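Local coordinates for protein thiamine phosphate pyrophosphorylase (Bacteroides thetaiotaomicron VPI-5482, PDB 3CEU) that probably catalyses the thiamine-phosphate diphosphorylase step of thiamine diphosphate biosynthesis, within a parallel beta/alpha barrel, at residues A[13-18]-A[43-48]; A[29-34]-A[108-113]; A[153-158]-A[191-196]. All blocks are in the same frame, centred on the assembly; numbering follows the deposited sequence.

Interaction 1 of 3, residues A[13-18]-A[43-48]; sequences VEEDKI and ERLLTL
With chi1 at 75°, Asp16 holds its CG between the backbone N and the carbonyl carbon, which turns the carboxylate across Leu48; Glu15, its CG anti to the backbone N (chi1 -173°) and its chain extended beyond, reaches the end of Leu45. These four side chains join the first turn of helix 15-24 to the last turns of helix 39-48, neighbours on the outside of the barrel, and the CA atoms of Asp16 and Leu45 come within 5.9 Å. Asp16 OD2 lies 3.2 Å from Leu48 CB and also touches Leu48 CD2. Asp16 CB meets Leu48 CB at 3.6 Å. The side chains of Glu15 and Leu45 cross at about a right angle, and OE2 of Glu15 lies 3.4 Å from Leu45 CD1. Were Asp16 an alanine, Leu48 CD2 would probably lose the carboxylate it packs on, leaving a gap there. Leucine suits the 39-48 side because it offers methyls, Leu45 CD1 and Leu48 CD2, for the acidic side chains to pack against. The charge of buried Glu15 is met by a salt bridge from its OE1 to Lys34. Between these segments the contact is van der Waals packing, so it depends on close fit and not on a polar bond.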
loop_
_atom_site.group_PDB
_atom_site.type_symbol
_atom_site.label_atom_id
_atom_site.label_comp_id
_atom_site.label_asym_id
_atom_site.label_seq_id
_atom_site.Cartn_x
_atom_site.Cartn_y
_atom_site.Cartn_z
ATOM N N VAL A 13 13.737 4.523 -14.175
ATOM C CA VAL A 13 13.129 4.551 -15.503
ATOM C C VAL A 13 12.193 3.371 -15.702
ATOM O O VAL A 13 12.467 2.266 -15.230
ATOM C CB VAL A 13 14.196 4.507 -16.613
ATOM C CG1 VAL A 13 14.978 5.803 -16.637
ATOM C CG2 VAL A 13 15.128 3.322 -16.383
ATOM N N GLU A 14 11.097 3.611 -16.415
ATOM C CA GLU A 14 10.103 2.577 -16.679
ATOM C C GLU A 14 9.132 2.378 -15.515
ATOM O O GLU A 14 8.124 1.682 -15.656
ATOM C CB GLU A 14 10.788 1.250 -17.030
ATOM C CG GLU A 14 11.229 1.174 -18.487
ATOM C CD GLU A 14 11.974 -0.104 -18.815
ATOM O OE1 GLU A 14 13.135 -0.251 -18.370
ATOM O OE2 GLU A 14 11.394 -0.959 -19.518
ATOM N N GLU A 15 9.429 3.005 -14.378
ATOM C CA GLU A 15 8.574 2.901 -13.194
ATOM C C GLU A 15 7.136 3.339 -13.507
ATOM O O GLU A 15 6.177 2.707 -13.052
ATOM C CB GLU A 15 9.129 3.765 -12.053
ATOM C CG GLU A 15 8.387 3.581 -10.732
ATOM C CD GLU A 15 8.840 4.541 -9.634
ATOM O OE1 GLU A 15 8.384 4.366 -8.485
ATOM O OE2 GLU A 15 9.640 5.462 -9.913
ATOM N N ASP A 16 6.996 4.411 -14.285
ATOM C CA ASP A 16 5.680 4.916 -14.652
ATOM C C ASP A 16 4.912 3.902 -15.506
ATOM O O ASP A 16 3.695 3.757 -15.371
ATOM C CB ASP A 16 5.803 6.249 -15.406
ATOM C CG ASP A 16 6.291 6.079 -16.840
ATOM O OD1 ASP A 16 7.405 5.562 -17.041
ATOM O OD2 ASP A 16 5.554 6.466 -17.764
ATOM N N LYS A 17 5.629 3.203 -16.381
ATOM C CA LYS A 17 5.019 2.197 -17.254
ATOM C C LYS A 17 4.559 1.011 -16.429
ATOM O O LYS A 17 3.465 0.481 -16.619
ATOM C CB LYS A 17 6.024 1.683 -18.290
ATOM C CG LYS A 17 6.121 2.486 -19.583
ATOM C CD LYS A 17 6.728 3.857 -19.383
ATOM C CE LYS A 17 7.092 4.480 -20.728
ATOM N NZ LYS A 17 8.171 3.698 -21.416
ATOM N N ILE A 18 5.416 0.581 -15.515
ATOM C CA ILE A 18 5.072 -0.549 -14.692
ATOM C C ILE A 18 3.872 -0.208 -13.830
ATOM O O ILE A 18 2.953 -1.014 -13.710
ATOM C CB ILE A 18 6.251 -0.987 -13.800
ATOM C CG1 ILE A 18 7.451 -1.361 -14.676
ATOM C CG2 ILE A 18 5.830 -2.183 -12.954
ATOM C CD1 ILE A 18 8.680 -1.807 -13.908
ATOM N N GLU A 43 6.379 14.737 -9.241
ATOM C CA GLU A 43 5.511 15.344 -10.238
ATOM C C GLU A 43 5.739 14.685 -11.596
ATOM O O GLU A 43 4.787 14.413 -12.328
ATOM C CB GLU A 43 5.780 16.849 -10.345
ATOM C CG GLU A 43 5.428 17.670 -9.109
ATOM C CD GLU A 43 5.843 19.131 -9.253
ATOM O OE1 GLU A 43 7.071 19.399 -9.345
ATOM O OE2 GLU A 43 4.952 20.016 -9.274
ATOM N N ARG A 44 6.997 14.413 -11.930
ATOM C CA ARG A 44 7.326 13.787 -13.213
ATOM C C ARG A 44 6.629 12.440 -13.349
ATOM O O ARG A 44 5.992 12.154 -14.361
ATOM C CB ARG A 44 8.852 13.632 -13.343
ATOM C CG ARG A 44 9.596 14.963 -13.148
ATOM C CD ARG A 44 11.127 14.867 -13.198
ATOM N NE ARG A 44 11.665 14.774 -14.557
ATOM C CZ ARG A 44 11.730 13.652 -15.267
ATOM N NH1 ARG A 44 11.291 12.510 -14.751
ATOM N NH2 ARG A 44 12.239 13.673 -16.492
ATOM N N LEU A 45 6.736 11.624 -12.312
ATOM C CA LEU A 45 6.110 10.316 -12.319
ATOM C C LEU A 45 4.591 10.460 -12.412
ATOM O O LEU A 45 3.958 9.840 -13.264
ATOM C CB LEU A 45 6.505 9.549 -11.053
ATOM C CG LEU A 45 6.303 8.034 -11.035
ATOM C CD1 LEU A 45 6.927 7.437 -9.781
ATOM C CD2 LEU A 45 4.838 7.714 -11.093
ATOM N N LEU A 46 4.002 11.282 -11.551
ATOM C CA LEU A 46 2.550 11.462 -11.572
ATOM C C LEU A 46 2.033 11.947 -12.929
ATOM O O LEU A 46 0.950 11.560 -13.355
ATOM C CB LEU A 46 2.115 12.434 -10.463
ATOM C CG LEU A 46 2.486 12.016 -9.037
ATOM C CD1 LEU A 46 2.407 13.212 -8.100
ATOM C CD2 LEU A 46 1.581 10.888 -8.581
ATOM N N THR A 47 2.808 12.784 -13.609
ATOM C CA THR A 47 2.397 13.300 -14.914
ATOM C C THR A 47 2.327 12.204 -15.982
ATOM O O THR A 47 1.471 12.247 -16.856
ATOM C CB THR A 47 3.358 14.399 -15.429
ATOM O OG1 THR A 47 3.484 15.430 -14.444
ATOM C CG2 THR A 47 2.823 15.004 -16.714
ATOM N N LEU A 48 3.237 11.234 -15.908
ATOM C CA LEU A 48 3.283 10.127 -16.866
ATOM C C LEU A 48 2.174 9.119 -16.665
ATOM O O LEU A 48 1.764 8.442 -17.610
ATOM C CB LEU A 48 4.612 9.391 -16.768
ATOM C CG LEU A 48 5.763 9.942 -17.602
ATOM C CD1 LEU A 48 5.773 11.457 -17.532
ATOM C CD2 LEU A 48 7.082 9.357 -17.080
#

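Interaction 2 of 3, residues A[29-34]-A[108-113]; sequences ILHLRK and YDYVFM
His31 and Tyr110 meet across the inside of the barrel through a hydrogen bond of 3.0 Å between His31 NE2 and Tyr110 OH, in which either could be the donor. At 161° the bond is fairly straight, and it lies at the edge of both rings, close to their planes. Phe112 covers one face of the same imidazole: its CZ stands 3.4 Å from His31 CE1, offset toward the rim. The two ring planes are inclined by 42° with centroids 4.7 Å apart, an oblique aromatic pair. Ile29 packs against the hydroxyl end of Tyr110, its CD1 lying 3.5 Å from Tyr110 OH and 3.7 Å from Tyr110 CE2. Tyrosine suits this place because it spans the interior and still ends in a group able to pair with histidine. Its CG sits between the backbone N and the carbonyl carbon, sending the ring across the interior to meet the side chains of strand 29-32.

Farther out, His31 ND1 is hydrogen-bonded to His60 NE2, so both ring nitrogens are engaged, which should hold the imidazole's rotation. His90 meets the Tyr110 ring edge to face, and Met148 touches both Tyr110 and Phe112. Strands 29-32 and 110-113 are not sheet neighbours: their axes stay 12.6 Å apart at an angle of 70°, and side chains alone bridge the distance. Such layers of inward-pointing residues from different strands form the core of a closed eight-stranded parallel beta/alpha barrel, the TIM-barrel fold.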
loop_
_atom_site.group_PDB
_atom_site.type_symbol
_atom_site.label_atom_id
_atom_site.label_comp_id
_atom_site.label_asym_id
_atom_site.label_seq_id
_atom_site.Cartn_x
_atom_site.Cartn_y
_atom_site.Cartn_z
ATOM N N ILE A 29 -5.060 0.201 -4.733
ATOM C CA ILE A 29 -4.389 1.420 -4.280
ATOM C C ILE A 29 -2.867 1.394 -4.432
ATOM O O ILE A 29 -2.227 0.346 -4.323
ATOM C CB ILE A 29 -4.729 1.701 -2.786
ATOM C CG1 ILE A 29 -6.243 1.840 -2.617
ATOM C CG2 ILE A 29 -4.036 2.972 -2.312
ATOM C CD1 ILE A 29 -6.699 1.992 -1.168
ATOM N N LEU A 30 -2.301 2.570 -4.680
ATOM C CA LEU A 30 -0.860 2.737 -4.837
ATOM C C LEU A 30 -0.381 3.737 -3.801
ATOM O O LEU A 30 -0.897 4.850 -3.721
ATOM C CB LEU A 30 -0.528 3.277 -6.227
ATOM C CG LEU A 30 0.948 3.573 -6.462
ATOM C CD1 LEU A 30 1.730 2.270 -6.479
ATOM C CD2 LEU A 30 1.131 4.310 -7.776
ATOM N N HIS A 31 0.598 3.327 -3.006
ATOM C CA HIS A 31 1.179 4.192 -1.987
ATOM C C HIS A 31 2.521 4.704 -2.492
ATOM O O HIS A 31 3.500 3.952 -2.589
ATOM C CB HIS A 31 1.357 3.438 -0.665
ATOM C CG HIS A 31 0.201 3.594 0.276
ATOM N ND1 HIS A 31 0.297 4.283 1.468
ATOM C CD2 HIS A 31 -1.091 3.196 0.181
ATOM C CE1 HIS A 31 -0.880 4.304 2.062
ATOM N NE2 HIS A 31 -1.743 3.652 1.301
ATOM N N LEU A 32 2.542 5.990 -2.829
ATOM C CA LEU A 32 3.741 6.647 -3.331
ATOM C C LEU A 32 4.630 7.016 -2.156
ATOM O O LEU A 32 4.313 7.917 -1.384
ATOM C CB LEU A 32 3.358 7.907 -4.121
ATOM C CG LEU A 32 4.478 8.759 -4.709
ATOM C CD1 LEU A 32 5.368 7.913 -5.613
ATOM C CD2 LEU A 32 3.876 9.917 -5.489
ATOM N N ARG A 33 5.738 6.305 -2.018
ATOM C CA ARG A 33 6.676 6.568 -0.935
ATOM C C ARG A 33 8.086 6.706 -1.499
ATOM O O ARG A 33 8.696 5.727 -1.931
ATOM C CB ARG A 33 6.597 5.439 0.101
ATOM C CG ARG A 33 7.511 5.570 1.315
ATOM C CD ARG A 33 7.157 4.507 2.352
ATOM N NE ARG A 33 8.137 4.384 3.427
ATOM C CZ ARG A 33 9.365 3.880 3.285
ATOM N NH1 ARG A 33 9.791 3.444 2.104
ATOM N NH2 ARG A 33 10.171 3.793 4.337
ATOM N N LYS A 34 8.571 7.945 -1.514
ATOM C CA LYS A 34 9.904 8.280 -2.010
ATOM C C LYS A 34 10.595 9.126 -0.942
ATOM O O LYS A 34 10.674 10.350 -1.064
ATOM C CB LYS A 34 9.808 9.100 -3.297
ATOM C CG LYS A 34 9.038 8.443 -4.430
ATOM C CD LYS A 34 9.678 7.130 -4.837
ATOM C CE LYS A 34 9.017 6.544 -6.076
ATOM N NZ LYS A 34 9.619 5.230 -6.414
ATOM N N TYR A 108 -8.807 7.510 11.155
ATOM C CA TYR A 108 -8.245 7.474 9.815
ATOM C C TYR A 108 -9.181 6.699 8.912
ATOM O O TYR A 108 -10.049 5.969 9.390
ATOM C CB TYR A 108 -6.875 6.794 9.839
ATOM C CG TYR A 108 -5.830 7.574 10.607
ATOM C CD1 TYR A 108 -5.131 8.624 10.007
ATOM C CD2 TYR A 108 -5.577 7.298 11.949
ATOM C CE1 TYR A 108 -4.211 9.379 10.728
ATOM C CE2 TYR A 108 -4.662 8.051 12.678
ATOM C CZ TYR A 108 -3.983 9.089 12.058
ATOM O OH TYR A 108 -3.081 9.834 12.770
ATOM N N ASP A 109 -9.013 6.864 7.607
ATOM C CA ASP A 109 -9.837 6.143 6.650
ATOM C C ASP A 109 -9.468 4.674 6.740
ATOM O O ASP A 109 -10.305 3.793 6.531
ATOM C CB ASP A 109 -9.597 6.703 5.260
ATOM C CG ASP A 109 -10.163 8.091 5.111
ATOM O OD1 ASP A 109 -11.403 8.215 5.022
ATOM O OD2 ASP A 109 -9.383 9.063 5.116
ATOM N N TYR A 110 -8.199 4.433 7.057
ATOM C CA TYR A 110 -7.658 3.098 7.268
ATOM C C TYR A 110 -6.244 3.238 7.747
ATOM O O TYR A 110 -5.620 4.273 7.542
ATOM C CB TYR A 110 -7.698 2.216 6.010
ATOM C CG TYR A 110 -6.893 2.640 4.791
ATOM C CD1 TYR A 110 -5.502 2.763 4.827
ATOM C CD2 TYR A 110 -7.525 2.808 3.563
ATOM C CE1 TYR A 110 -4.768 3.036 3.660
ATOM C CE2 TYR A 110 -6.804 3.075 2.405
ATOM C CZ TYR A 110 -5.432 3.187 2.455
ATOM O OH TYR A 110 -4.750 3.445 1.281
ATOM N N VAL A 111 -5.745 2.208 8.414
ATOM C CA VAL A 111 -4.385 2.233 8.913
ATOM C C VAL A 111 -3.665 0.956 8.518
ATOM O O VAL A 111 -4.295 -0.061 8.215
ATOM C CB VAL A 111 -4.344 2.342 10.458
ATOM C CG1 VAL A 111 -5.157 3.543 10.929
ATOM C CG2 VAL A 111 -4.860 1.064 11.085
ATOM N N PHE A 112 -2.340 1.027 8.519
ATOM C CA PHE A 112 -1.491 -0.119 8.214
ATOM C C PHE A 112 -1.186 -0.780 9.551
ATOM O O PHE A 112 -1.243 -0.130 10.593
ATOM C CB PHE A 112 -0.162 0.340 7.589
ATOM C CG PHE A 112 -0.250 0.673 6.126
ATOM C CD1 PHE A 112 -1.480 0.700 5.477
ATOM C CD2 PHE A 112 0.898 0.942 5.389
ATOM C CE1 PHE A 112 -1.568 0.989 4.123
ATOM C CE2 PHE A 112 0.816 1.231 4.033
ATOM C CZ PHE A 112 -0.426 1.252 3.401
HETATM N N MSE A 113 -0.875 -2.067 9.535
HETATM C CA MSE A 113 -0.512 -2.747 10.765
HETATM C C MSE A 113 0.722 -3.579 10.446
HETATM O O MSE A 113 0.706 -4.394 9.516
HETATM C CB MSE A 113 -1.639 -3.649 11.262
HETATM C CG MSE A 113 -1.471 -4.073 12.712
HETATM SE SE MSE A 113 -2.638 -5.515 13.261
HETATM C CE MSE A 113 -1.379 -6.528 14.334
#

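Interaction 3 of 3, residues A[153-158]-A[191-196]; sequences INEDNL and IEHFKK
Electrostatic attraction joins Glu155 to Lys196: Glu155 OE2 and Lys196 NZ form a salt bridge 3.5 Å long, whose hydrogen bond is weak. The lysine chain bends at chi3 (-76°), turning its amine toward the carboxylate. Both residue types suit this outer side of the contact, where long, flexible chains can bring opposite charges together near solvent. The other carboxylate oxygen makes a close polar contact, with Glu155 OE1 3.1 Å from His193 CE1, at the edge of the imidazole and in its plane. A ring C-H carrying some positive character would probably favour that approach. His193 NE2 finds its stronger partner in Asp174 OD2, a hydrogen bond that orients the ring.

These groups tie the loop between strand 147-150 and helix 158-163 of the barrel to helix 188-201, near the C-terminal end of the chain.

Hydrogen bonds within the loop set its shape. In an Asx motif, the short side chain of Asn154 lets OD1 accept from Asn157 N, three residues on, at 2.9 Å, the donor nearly in line with the side-chain C=O. In the reverse direction Asn154 N donates to Asn157 OD1 at 2.7 Å. An amide suits Asn157, whose ND2 also donates to Gly152 O.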
loop_
_atom_site.group_PDB
_atom_site.type_symbol
_atom_site.label_atom_id
_atom_site.label_comp_id
_atom_site.label_asym_id
_atom_site.label_seq_id
_atom_site.Cartn_x
_atom_site.Cartn_y
_atom_site.Cartn_z
ATOM N N ILE A 153 4.710 -9.880 3.617
ATOM C CA ILE A 153 3.585 -10.532 2.963
ATOM C C ILE A 153 4.022 -11.052 1.592
ATOM O O ILE A 153 4.804 -10.402 0.900
ATOM C CB ILE A 153 2.430 -9.536 2.803
ATOM C CG1 ILE A 153 2.102 -8.926 4.170
ATOM C CG2 ILE A 153 1.217 -10.227 2.202
ATOM C CD1 ILE A 153 1.041 -7.849 4.127
ATOM N N ASN A 154 3.533 -12.226 1.212
ATOM C CA ASN A 154 3.882 -12.813 -0.077
ATOM C C ASN A 154 2.814 -13.794 -0.516
ATOM O O ASN A 154 1.783 -13.922 0.138
ATOM C CB ASN A 154 5.228 -13.543 -0.015
ATOM C CG ASN A 154 5.236 -14.654 1.010
ATOM O OD1 ASN A 154 4.205 -15.263 1.282
ATOM N ND2 ASN A 154 6.402 -14.931 1.581
ATOM N N GLU A 155 3.079 -14.496 -1.616
ATOM C CA GLU A 155 2.138 -15.466 -2.176
ATOM C C GLU A 155 1.930 -16.675 -1.266
ATOM O O GLU A 155 0.922 -17.371 -1.370
ATOM C CB GLU A 155 2.628 -15.938 -3.552
ATOM C CG GLU A 155 3.765 -16.955 -3.493
ATOM C CD GLU A 155 4.407 -17.210 -4.842
ATOM O OE1 GLU A 155 5.093 -16.301 -5.352
ATOM O OE2 GLU A 155 4.230 -18.313 -5.402
ATOM N N ASP A 156 2.885 -16.923 -0.379
ATOM C CA ASP A 156 2.791 -18.057 0.535
ATOM C C ASP A 156 1.912 -17.793 1.758
ATOM O O ASP A 156 1.352 -18.731 2.324
ATOM C CB ASP A 156 4.192 -18.471 0.990
ATOM C CG ASP A 156 4.984 -19.148 -0.110
ATOM O OD1 ASP A 156 6.231 -19.227 0.008
ATOM O OD2 ASP A 156 4.356 -19.615 -1.085
ATOM N N ASN A 157 1.789 -16.526 2.158
ATOM C CA ASN A 157 0.989 -16.152 3.334
ATOM C C ASN A 157 -0.142 -15.163 3.074
ATOM O O ASN A 157 -0.744 -14.649 4.014
ATOM C CB ASN A 157 1.888 -15.557 4.416
ATOM C CG ASN A 157 2.698 -14.380 3.911
ATOM O OD1 ASN A 157 2.195 -13.521 3.174
ATOM N ND2 ASN A 157 3.956 -14.324 4.319
ATOM N N LEU A 158 -0.434 -14.889 1.812
ATOM C CA LEU A 158 -1.491 -13.946 1.493
ATOM C C LEU A 158 -2.844 -14.433 2.004
ATOM O O LEU A 158 -3.579 -13.682 2.643
ATOM C CB LEU A 158 -1.551 -13.713 -0.017
ATOM C CG LEU A 158 -2.371 -12.498 -0.443
ATOM C CD1 LEU A 158 -1.887 -11.270 0.327
ATOM C CD2 LEU A 158 -2.237 -12.271 -1.948
ATOM N N ILE A 191 4.310 -7.903 -13.520
ATOM C CA ILE A 191 2.885 -7.888 -13.819
ATOM C C ILE A 191 2.253 -9.263 -13.627
ATOM O O ILE A 191 1.151 -9.371 -13.096
ATOM C CB ILE A 191 2.606 -7.420 -15.262
ATOM C CG1 ILE A 191 3.421 -6.160 -15.576
ATOM C CG2 ILE A 191 1.105 -7.136 -15.444
ATOM C CD1 ILE A 191 3.203 -5.031 -14.584
ATOM N N GLU A 192 2.943 -10.315 -14.048
ATOM C CA GLU A 192 2.398 -11.651 -13.892
ATOM C C GLU A 192 2.272 -12.018 -12.425
ATOM O O GLU A 192 1.294 -12.645 -12.006
ATOM C CB GLU A 192 3.264 -12.678 -14.636
ATOM C CG GLU A 192 3.338 -12.415 -16.134
ATOM C CD GLU A 192 4.074 -13.498 -16.896
ATOM O OE1 GLU A 192 3.466 -14.543 -17.198
ATOM O OE2 GLU A 192 5.272 -13.309 -17.194
ATOM N N HIS A 193 3.254 -11.612 -11.633
ATOM C CA HIS A 193 3.231 -11.923 -10.206
ATOM C C HIS A 193 2.140 -11.121 -9.483
ATOM O O HIS A 193 1.596 -11.580 -8.476
ATOM C CB HIS A 193 4.596 -11.638 -9.590
ATOM C CG HIS A 193 4.707 -12.050 -8.159
ATOM N ND1 HIS A 193 4.661 -13.369 -7.762
ATOM C CD2 HIS A 193 4.805 -11.313 -7.030
ATOM C CE1 HIS A 193 4.721 -13.424 -6.442
ATOM N NE2 HIS A 193 4.807 -12.192 -5.976
ATOM N N PHE A 194 1.811 -9.934 -9.999
ATOM C CA PHE A 194 0.764 -9.109 -9.389
ATOM C C PHE A 194 -0.597 -9.774 -9.600
ATOM O O PHE A 194 -1.399 -9.876 -8.669
ATOM C CB PHE A 194 0.746 -7.698 -9.994
ATOM C CG PHE A 194 -0.468 -6.887 -9.599
ATOM C CD1 PHE A 194 -1.535 -6.732 -10.478
ATOM C CD2 PHE A 194 -0.570 -6.334 -8.325
ATOM C CE1 PHE A 194 -2.697 -6.040 -10.090
ATOM C CE2 PHE A 194 -1.726 -5.640 -7.923
ATOM C CZ PHE A 194 -2.789 -5.495 -8.805
ATOM N N LYS A 195 -0.840 -10.227 -10.831
ATOM C CA LYS A 195 -2.089 -10.891 -11.170
ATOM C C LYS A 195 -2.266 -12.117 -10.287
ATOM O O LYS A 195 -3.384 -12.435 -9.853
ATOM C CB LYS A 195 -2.101 -11.331 -12.634
ATOM C CG LYS A 195 -2.131 -10.208 -13.654
ATOM C CD LYS A 195 -2.381 -10.784 -15.038
ATOM C CE LYS A 195 -2.475 -9.708 -16.092
ATOM N NZ LYS A 195 -2.935 -10.273 -17.399
ATOM N N LYS A 196 -1.166 -12.819 -10.024
ATOM C CA LYS A 196 -1.244 -13.997 -9.174
ATOM C C LYS A 196 -1.708 -13.559 -7.776
ATOM O O LYS A 196 -2.670 -14.107 -7.250
ATOM C CB LYS A 196 0.120 -14.694 -9.103
ATOM C CG LYS A 196 0.154 -15.894 -8.162
ATOM C CD LYS A 196 1.585 -16.366 -7.882
ATOM C CE LYS A 196 2.173 -17.154 -9.050
ATOM N NZ LYS A 196 3.519 -17.726 -8.736
#

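Interactions 1 and 2 are linked directly, although their centres are about 19 Å apart: Glu15 OE1 forms a salt bridge of 2.6 Å with Lys34 NZ, just beyond strand 29-32, and Leu46 CD2 packs on Leu32 CD2 at 4.0 Å. Their segments alternate along the chain, with strand 29-32 running between helices 15-24 and 39-48, so interaction 1 packs together the helices flanking a strand whose inner face takes part in interaction 2. Interaction 3 lies about 23 Å from interaction 1 between centres, yet Ile191 CD1 touches Ile18 O at 4.1 Å. Interactions 2 and 3 make no touch, their nearest atoms being about 6 Å apart.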